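Local coordinates for HcgC (Methanococcus maripaludis S2, PDB 5O4H), which is probably an S-adenosylmethionine-dependent methyltransferase in the biosynthesis of the FeGP cofactor, caught here with the product S-adenosyl-L-homocysteine bound, at residues D20-V25 against S175-L180; D121-F126 against L154-K159. All coordinates share one frame; numbering follows the deposited sequence.

Interaction 1: D20-V25 against S175-L180; sequences DIVSDV and SGTMTL. With SAH (S-adenosyl-L-homocysteine), chain Q.
V25 meets T177 and L180 through one methyl: its CG1 lies 3.8 Å from T177 CG2 and 4.0 Å from L180 CD1. V25 and T177 run antiparallel as side chains, each passing alongside the other, while V25 and L180 meet at a slant. V22, one turn earlier, adds a looser touch of its CG1 on T177 CG2. V22 CG2 also faces M178 SD, but that sulfur belongs to one of two deposited conformers, so the approach is doubtful.

T177 has two jobs, and its first torsion divides them. With chi1 at -55°, the methyl CG2 stands anti to the backbone N and turns to the valines, whereas OG1 sits beside that N, where both can reach the carboxylate of S-adenosyl-L-homocysteine. T177 N bonds to SAH O at 2.9 Å, with an N-H...O angle of 161°. T177 OG1 lies 3.1 Å from SAH O and 3.0 Å from SAH OXT, and its single proton could serve either oxygen. G176 occupies the N-cap position, its CA 3.4 Å from SAH O, so the carboxylate sits at the N-terminal end of a helix, whose dipole would be expected to favour the negative charge.

K29, on the same helix as V25 and itself one of the S-adenosyl-L-homocysteine site residues, hydrogen-bonds through NZ to T177 OG1 and S175 O, which is likely to steady the hydroxyl beside the ligand. Further round the ligand, Y51, L52 and S53 offer their backbone N atoms.

Helix 18-37 thus presses its V22-V25 face on the first turn of helix 177-193, with I21 continuing along V181, I184 and I185. Behind, L180 rests on T165 and R167 of strand 159-167, while I250 of helix 239-251 closes over I21.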
ATOM      1  N   ASP C  20      25.851   1.885   0.503  1.00 29.55           N
ATOM      2  CA  ASP C  20      25.748   2.834  -0.623  1.00 29.79           C
ATOM      3  C   ASP C  20      24.546   3.767  -0.408  1.00 30.35           C
ATOM      4  O   ASP C  20      24.613   4.946  -0.747  1.00 28.37           O
ATOM      5  CB  ASP C  20      25.555   2.080  -1.940  1.00 31.97           C
ATOM      6  CG  ASP C  20      26.708   1.154  -2.297  1.00 43.09           C
ATOM      7  OD1 ASP C  20      27.850   1.451  -1.897  1.00 47.33           O
ATOM      8  OD2 ASP C  20      26.458   0.118  -2.959  1.00 47.42           O
ATOM      9  N   ILE C  21      23.467   3.221   0.155  1.00 26.47           N
ATOM     10  CA  ILE C  21      22.256   3.996   0.432  1.00 25.56           C
ATOM     11  C   ILE C  21      22.591   4.953   1.572  1.00 26.55           C
ATOM     12  O   ILE C  21      22.261   6.126   1.515  1.00 26.29           O
ATOM     13  CB  ILE C  21      21.032   3.111   0.748  1.00 27.26           C
ATOM     14  CG1 ILE C  21      20.803   2.044  -0.358  1.00 26.04           C
ATOM     15  CG2 ILE C  21      19.786   4.001   0.881  1.00 29.95           C
ATOM     16  CD1 ILE C  21      19.660   1.143  -0.112  1.00 31.06           C
ATOM     17  N   VAL C  22      23.258   4.448   2.605  1.00 27.03           N
ATOM     18  CA  VAL C  22      23.655   5.281   3.749  1.00 25.43           C
ATOM     19  C   VAL C  22      24.519   6.417   3.224  1.00 27.57           C
ATOM     20  O   VAL C  22      24.304   7.574   3.562  1.00 26.56           O
ATOM     21  CB  VAL C  22      24.436   4.466   4.811  1.00 27.35           C
ATOM     22  CG1 VAL C  22      25.060   5.389   5.867  1.00 27.61           C
ATOM     23  CG2 VAL C  22      23.560   3.433   5.492  1.00 26.66           C
ATOM     24  N   SER C  23      25.502   6.094   2.392  1.00 26.72           N
ATOM     25  CA  SER C  23      26.400   7.092   1.816  1.00 27.50           C
ATOM     26  C   SER C  23      25.666   8.189   1.067  1.00 31.26           C
ATOM     27  O   SER C  23      25.966   9.375   1.251  1.00 31.97           O
ATOM     28  CB  SER C  23      27.421   6.447   0.899  1.00 33.80           C
ATOM     29  OG  SER C  23      28.218   5.514   1.604  1.00 53.11           O
ATOM     30  N   ASP C  24      24.703   7.806   0.236  1.00 29.74           N
ATOM     31  CA  ASP C  24      23.919   8.775  -0.530  0.50 28.87           C
ATOM     32  C   ASP C  24      23.157   9.726   0.386  1.00 28.39           C
ATOM     33  O   ASP C  24      23.113  10.932   0.116  1.00 25.94           O
ATOM     34  CB  ASP C  24      22.918   8.084  -1.476  0.50 31.71           C
ATOM     35  CG  ASP C  24      22.173   9.065  -2.376  0.50 48.45           C
ATOM     36  OD1 ASP C  24      21.137   9.609  -1.936  0.50 50.96           O
ATOM     37  OD2 ASP C  24      22.611   9.265  -3.530  0.50 55.47           O
ATOM     38  N   VAL C  25      22.555   9.205   1.465  1.00 25.88           N
ATOM     39  CA  VAL C  25      21.786  10.035   2.399  1.00 24.65           C
ATOM     40  C   VAL C  25      22.681  10.979   3.179  1.00 27.28           C
ATOM     41  O   VAL C  25      22.401  12.166   3.264  1.00 26.00           O
ATOM     42  CB  VAL C  25      20.907   9.176   3.342  1.00 26.20           C
ATOM     43  CG1 VAL C  25      20.245  10.040   4.427  1.00 25.86           C
ATOM     44  CG2 VAL C  25      19.867   8.377   2.563  1.00 25.34           C
ATOM     45  N   SER C 175      13.563  11.873   9.824  1.00 17.32           N
ATOM     46  CA  SER C 175      14.591  12.282   8.873  1.00 17.25           C
ATOM     47  C   SER C 175      15.896  11.545   9.195  1.00 21.77           C
ATOM     48  O   SER C 175      16.917  11.826   8.558  1.00 23.21           O
ATOM     49  CB  SER C 175      14.824  13.773   9.008  1.00 20.53           C
ATOM     50  OG  SER C 175      15.246  14.014  10.340  1.00 26.22           O
ATOM     51  N   GLY C 176      15.885  10.644  10.184  1.00 20.42           N
ATOM     52  CA  GLY C 176      17.061   9.888  10.584  1.00 21.20           C
ATOM     53  C   GLY C 176      17.635   9.110   9.425  1.00 22.97           C
ATOM     54  O   GLY C 176      16.900   8.481   8.670  1.00 21.66           O
ATOM     55  N   THR C 177      18.952   9.159   9.263  1.00 23.11           N
ATOM     56  CA  THR C 177      19.610   8.461   8.152  1.00 22.78           C
ATOM     57  C   THR C 177      19.207   7.004   8.029  1.00 27.15           C
ATOM     58  O   THR C 177      18.816   6.571   6.952  1.00 25.17           O
ATOM     59  CB  THR C 177      21.119   8.578   8.309  1.00 27.01           C
ATOM     60  OG1 THR C 177      21.446   9.953   8.403  1.00 26.71           O
ATOM     61  CG2 THR C 177      21.898   7.933   7.168  1.00 28.54           C
ATOM     62  N   MET C 178      19.295   6.251   9.110  1.00 26.27           N
ATOM     63  CA  MET C 178      18.936   4.801   9.023  0.57 26.67           C
ATOM     64  C   MET C 178      17.453   4.589   8.790  1.00 29.83           C
ATOM     65  O   MET C 178      17.146   3.630   8.092  1.00 32.62           O
ATOM     66  CB  MET C 178      19.431   3.902  10.185  0.57 29.08           C
ATOM     67  CG  MET C 178      20.883   3.315  10.088  0.57 31.32           C
ATOM     68  SD  MET C 178      21.789   2.769   8.556  0.57 33.07           S
ATOM     69  CE  MET C 178      20.897   1.361   8.092  0.57 28.89           C
ATOM     70  N   THR C 179      16.522   5.436   9.301  1.00 24.54           N
ATOM     71  CA  THR C 179      15.069   5.299   9.049  1.00 24.01           C
ATOM     72  C   THR C 179      14.852   5.497   7.545  1.00 23.68           C
ATOM     73  O   THR C 179      14.085   4.746   6.921  1.00 21.91           O
ATOM     74  CB  THR C 179      14.221   6.404   9.757  1.00 33.29           C
ATOM     75  OG1 THR C 179      14.266   6.173  11.146  1.00 44.02           O
ATOM     76  CG2 THR C 179      12.727   6.440   9.332  1.00 37.74           C
ATOM     77  N   LEU C 180      15.516   6.499   6.975  1.00 20.89           N
ATOM     78  CA  LEU C 180      15.370   6.782   5.532  1.00 18.32           C
ATOM     79  C   LEU C 180      15.886   5.617   4.706  1.00 22.41           C
ATOM     80  O   LEU C 180      15.273   5.244   3.721  1.00 20.82           O
ATOM     81  CB  LEU C 180      16.075   8.073   5.146  1.00 17.95           C
ATOM     82  CG  LEU C 180      15.474   9.363   5.695  1.00 20.41           C
ATOM     83  CD1 LEU C 180      16.386  10.506   5.448  1.00 22.23           C
ATOM     84  CD2 LEU C 180      14.151   9.668   5.074  1.00 23.88           C
TER
HETATM   85  N   SAH Q 301      20.366  12.640  13.243  1.00 25.98           N
HETATM   86  CA  SAH Q 301      21.224  11.413  13.130  1.00 25.94           C
HETATM   87  CB  SAH Q 301      20.736  10.372  14.148  1.00 28.97           C
HETATM   88  CG  SAH Q 301      20.984  10.872  15.560  1.00 28.09           C
HETATM   89  SD  SAH Q 301      21.003   9.558  16.739  1.00 28.52           S
HETATM   90  C   SAH Q 301      21.134  10.797  11.748  1.00 29.59           C
HETATM   91  O   SAH Q 301      20.217  11.160  10.969  1.00 28.36           O
HETATM   92  OXT SAH Q 301      21.967   9.934  11.402  1.00 30.08           O
HETATM   93  C5' SAH Q 301      21.535  10.425  18.189  1.00 27.06           C
HETATM   94  C4' SAH Q 301      23.072  10.574  18.180  1.00 27.63           C
HETATM   95  O4' SAH Q 301      23.418  11.611  19.106  1.00 23.52           O
HETATM   96  C3' SAH Q 301      23.744   9.323  18.750  1.00 26.00           C
HETATM   97  O3' SAH Q 301      25.107   9.312  18.286  1.00 28.45           O
HETATM   98  C2' SAH Q 301      23.708   9.598  20.259  1.00 26.58           C
HETATM   99  O2' SAH Q 301      24.710   8.903  21.000  1.00 26.58           O
HETATM  100  C1' SAH Q 301      24.035  11.084  20.290  1.00 25.87           C
HETATM  101  N9  SAH Q 301      23.456  11.836  21.424  1.00 24.39           N
HETATM  102  C8  SAH Q 301      22.246  11.666  22.007  1.00 27.23           C
HETATM  103  N7  SAH Q 301      22.093  12.605  22.988  1.00 23.85           N
HETATM  104  C5  SAH Q 301      23.183  13.380  23.001  1.00 26.02           C
HETATM  105  C6  SAH Q 301      23.643  14.558  23.767  1.00 24.19           C
HETATM  106  N6  SAH Q 301      22.856  15.062  24.740  1.00 29.89           N
HETATM  107  N1  SAH Q 301      24.849  15.089  23.468  1.00 27.69           N
HETATM  108  C2  SAH Q 301      25.648  14.575  22.501  1.00 28.19           C
HETATM  109  N3  SAH Q 301      25.285  13.504  21.767  1.00 28.60           N
HETATM  110  C4  SAH Q 301      24.087  12.877  21.969  1.00 26.66           C

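Interaction 2: D121-F126 against L154-K159; sequences DLISKF and LCVGAK
V156 turns its two methyls onto 121-126 by a first torsion of -64°, which leaves CG1 anti to its own carbonyl carbon and wedges CG2 between backbone N and carbonyl carbon. I123 answers with CG2, set anti to its backbone N. The two branches meet at 3.7 Å, V156 CG2 to I123 CG2, the side chains crossing at a slant. The same I123 methyl touches C155 SG at 3.9 Å, and that sulfur also lies against the CB of S124.

The other methyl, V156 CG1, packs on backbone: it is 3.8 Å from S124 CA and 3.4 Å from F126 O. I123 O, beside V156 CG2, accepts F126 N in the type I turn I123-F126. S124, at the more open side, spends its hydroxyl locally: OG donates to D121 O at 2.7 Å, 31° out of the carbonyl plane.

Cutting V156 back to an alanine removes both methyls and would probably leave I123 CG2, S124 CA and F126 O without their packing partner, with a gap between the segments.

L131 of strand 130-134 backs both I123 and V156. No hydrogen bond crosses between the two segments; what joins them directly is van der Waals contact, methyl on methyl, on sulfur and on backbone, between the loop before strand 159-167 and the turn that follows helix 120-123.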
ATOM      1  N   ASP C 121      19.220  24.102  27.019  1.00 30.41           N
ATOM      2  CA  ASP C 121      20.051  24.715  28.063  1.00 32.27           C
ATOM      3  C   ASP C 121      21.531  24.632  27.690  1.00 35.14           C
ATOM      4  O   ASP C 121      22.234  25.610  27.874  1.00 37.12           O
ATOM      5  CB  ASP C 121      19.812  24.056  29.423  1.00 34.47           C
ATOM      6  CG  ASP C 121      20.581  24.742  30.535  1.00 55.23           C
ATOM      7  OD1 ASP C 121      20.229  25.894  30.869  1.00 60.36           O
ATOM      8  OD2 ASP C 121      21.582  24.151  31.027  1.00 58.68           O
ATOM      9  N   LEU C 122      22.005  23.490  27.161  1.00 30.34           N
ATOM     10  CA  LEU C 122      23.409  23.369  26.768  1.00 29.71           C
ATOM     11  C   LEU C 122      23.660  24.248  25.542  1.00 33.58           C
ATOM     12  O   LEU C 122      24.665  24.941  25.490  1.00 33.60           O
ATOM     13  CB  LEU C 122      23.806  21.916  26.482  1.00 28.84           C
ATOM     14  CG  LEU C 122      25.237  21.694  25.943  1.00 34.96           C
ATOM     15  CD1 LEU C 122      26.295  22.321  26.838  1.00 36.16           C
ATOM     16  CD2 LEU C 122      25.522  20.239  25.779  1.00 37.40           C
ATOM     17  N   ILE C 123      22.746  24.235  24.551  1.00 30.85           N
ATOM     18  CA  ILE C 123      22.927  25.057  23.353  1.00 31.21           C
ATOM     19  C   ILE C 123      23.005  26.540  23.729  1.00 34.31           C
ATOM     20  O   ILE C 123      23.813  27.280  23.149  1.00 32.97           O
ATOM     21  CB  ILE C 123      21.824  24.788  22.307  1.00 33.82           C
ATOM     22  CG1 ILE C 123      21.881  23.345  21.781  1.00 34.65           C
ATOM     23  CG2 ILE C 123      21.907  25.790  21.153  1.00 34.49           C
ATOM     24  CD1 ILE C 123      23.096  22.899  21.001  1.00 48.25           C
ATOM     25  N   SER C 124      22.184  26.974  24.708  1.00 33.82           N
ATOM     26  CA  SER C 124      22.163  28.372  25.173  1.00 33.77           C
ATOM     27  C   SER C 124      23.500  28.878  25.739  1.00 39.45           C
ATOM     28  O   SER C 124      23.668  30.086  25.867  1.00 39.83           O
ATOM     29  CB  SER C 124      21.030  28.607  26.177  1.00 35.11           C
ATOM     30  OG  SER C 124      21.330  28.137  27.481  1.00 41.30           O
ATOM     31  N   LYS C 125      24.451  27.980  26.062  1.00 35.26           N
ATOM     32  CA  LYS C 125      25.757  28.372  26.588  1.00 34.29           C
ATOM     33  C   LYS C 125      26.703  28.852  25.493  1.00 38.03           C
ATOM     34  O   LYS C 125      27.752  29.406  25.802  1.00 35.95           O
ATOM     35  CB  LYS C 125      26.396  27.200  27.346  1.00 36.03           C
ATOM     36  CG  LYS C 125      25.583  26.795  28.563  1.00 34.30           C
ATOM     37  CD  LYS C 125      26.242  25.680  29.356  1.00 46.14           C
ATOM     38  CE  LYS C 125      25.295  24.998  30.319  1.00 58.55           C
ATOM     39  NZ  LYS C 125      24.803  25.905  31.392  1.00 72.26           N
ATOM     40  N   PHE C 126      26.351  28.641  24.221  1.00 33.58           N
ATOM     41  CA  PHE C 126      27.186  29.049  23.093  1.00 33.96           C
ATOM     42  C   PHE C 126      26.708  30.358  22.523  1.00 35.28           C
ATOM     43  O   PHE C 126      25.573  30.776  22.767  1.00 33.55           O
ATOM     44  CB  PHE C 126      27.116  27.969  21.993  1.00 34.80           C
ATOM     45  CG  PHE C 126      27.546  26.604  22.462  1.00 35.98           C
ATOM     46  CD1 PHE C 126      28.813  26.401  22.986  1.00 39.74           C
ATOM     47  CD2 PHE C 126      26.688  25.520  22.384  1.00 36.58           C
ATOM     48  CE1 PHE C 126      29.208  25.144  23.419  1.00 39.43           C
ATOM     49  CE2 PHE C 126      27.089  24.265  22.835  1.00 38.83           C
ATOM     50  CZ  PHE C 126      28.347  24.089  23.345  1.00 37.17           C
ATOM     51  N   LEU C 154      16.746  26.061  18.812  1.00 32.11           N
ATOM     52  CA  LEU C 154      17.209  27.157  17.952  1.00 32.98           C
ATOM     53  C   LEU C 154      17.141  28.437  18.819  1.00 38.83           C
ATOM     54  O   LEU C 154      16.320  29.307  18.569  1.00 39.66           O
ATOM     55  CB  LEU C 154      16.285  27.320  16.712  1.00 32.98           C
ATOM     56  CG  LEU C 154      16.561  26.613  15.392  1.00 37.48           C
ATOM     57  CD1 LEU C 154      15.820  27.359  14.265  1.00 38.39           C
ATOM     58  CD2 LEU C 154      18.031  26.608  15.008  1.00 33.94           C
ATOM     59  N   CYS C 155      18.006  28.549  19.835  1.00 36.82           N
ATOM     60  CA  CYS C 155      17.992  29.674  20.764  1.00 37.78           C
ATOM     61  C   CYS C 155      19.220  30.575  20.744  1.00 41.02           C
ATOM     62  O   CYS C 155      19.251  31.541  21.510  1.00 43.11           O
ATOM     63  CB  CYS C 155      17.746  29.123  22.165  1.00 38.27           C
ATOM     64  SG  CYS C 155      18.991  27.929  22.710  1.00 41.43           S
ATOM     65  N   VAL C 156      20.230  30.292  19.907  1.00 34.24           N
ATOM     66  CA  VAL C 156      21.445  31.123  19.820  1.00 33.67           C
ATOM     67  C   VAL C 156      21.874  31.186  18.370  1.00 38.96           C
ATOM     68  O   VAL C 156      21.358  30.437  17.542  1.00 38.37           O
ATOM     69  CB  VAL C 156      22.612  30.592  20.700  1.00 36.85           C
ATOM     70  CG1 VAL C 156      22.245  30.636  22.172  1.00 37.48           C
ATOM     71  CG2 VAL C 156      23.056  29.190  20.281  1.00 35.06           C
ATOM     72  N   GLY C 157      22.825  32.069  18.092  1.00 35.13           N
ATOM     73  CA  GLY C 157      23.382  32.250  16.766  1.00 35.31           C
ATOM     74  C   GLY C 157      22.853  33.427  15.980  1.00 39.93           C
ATOM     75  O   GLY C 157      21.648  33.696  15.990  1.00 38.21           O
ATOM     76  N   ALA C 158      23.761  34.117  15.275  1.00 38.52           N
ATOM     77  CA  ALA C 158      23.413  35.269  14.432  1.00 39.58           C
ATOM     78  C   ALA C 158      22.642  34.776  13.199  1.00 42.74           C
ATOM     79  O   ALA C 158      21.776  35.494  12.690  1.00 43.07           O
ATOM     80  CB  ALA C 158      24.677  36.016  14.005  1.00 40.78           C
ATOM     81  N   LYS C 159      22.968  33.562  12.711  1.00 36.14           N
ATOM     82  CA  LYS C 159      22.319  32.931  11.558  1.00 33.75           C
ATOM     83  C   LYS C 159      21.877  31.563  12.073  1.00 34.07           C
ATOM     84  O   LYS C 159      22.694  30.834  12.634  1.00 31.85           O
ATOM     85  CB  LYS C 159      23.290  32.792  10.392  1.00 35.90           C
ATOM     86  CG  LYS C 159      22.730  32.156   9.126  1.00 42.76           C
ATOM     87  CD  LYS C 159      23.876  32.012   8.144  1.00 41.49           C
ATOM     88  CE  LYS C 159      23.523  31.438   6.818  1.00 55.57           C
ATOM     89  NZ  LYS C 159      24.700  31.401   5.920  1.00 59.32           N
TER

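After strand 10-13 comes helix 18-37, which interaction 1 brings against the start of helix 177-193, closing a loop that contains 149 intervening residues. Within that span run the six parallel strands of the mixed sheet, a Rossmann-like arrangement. Interaction 2 lies wholly inside it: residues 121-126 meet 154-159 across a short loop of 27 residues that carries strand 130-134 and helices 142-147 and 150-153. The loops nest and do not cross. Interaction 1 joins two helices at the buried centre beside the ligand, whereas interaction 2 ties peripheral connections of the sheet; their centres are 27 Å apart and their nearest atoms about 14 Å.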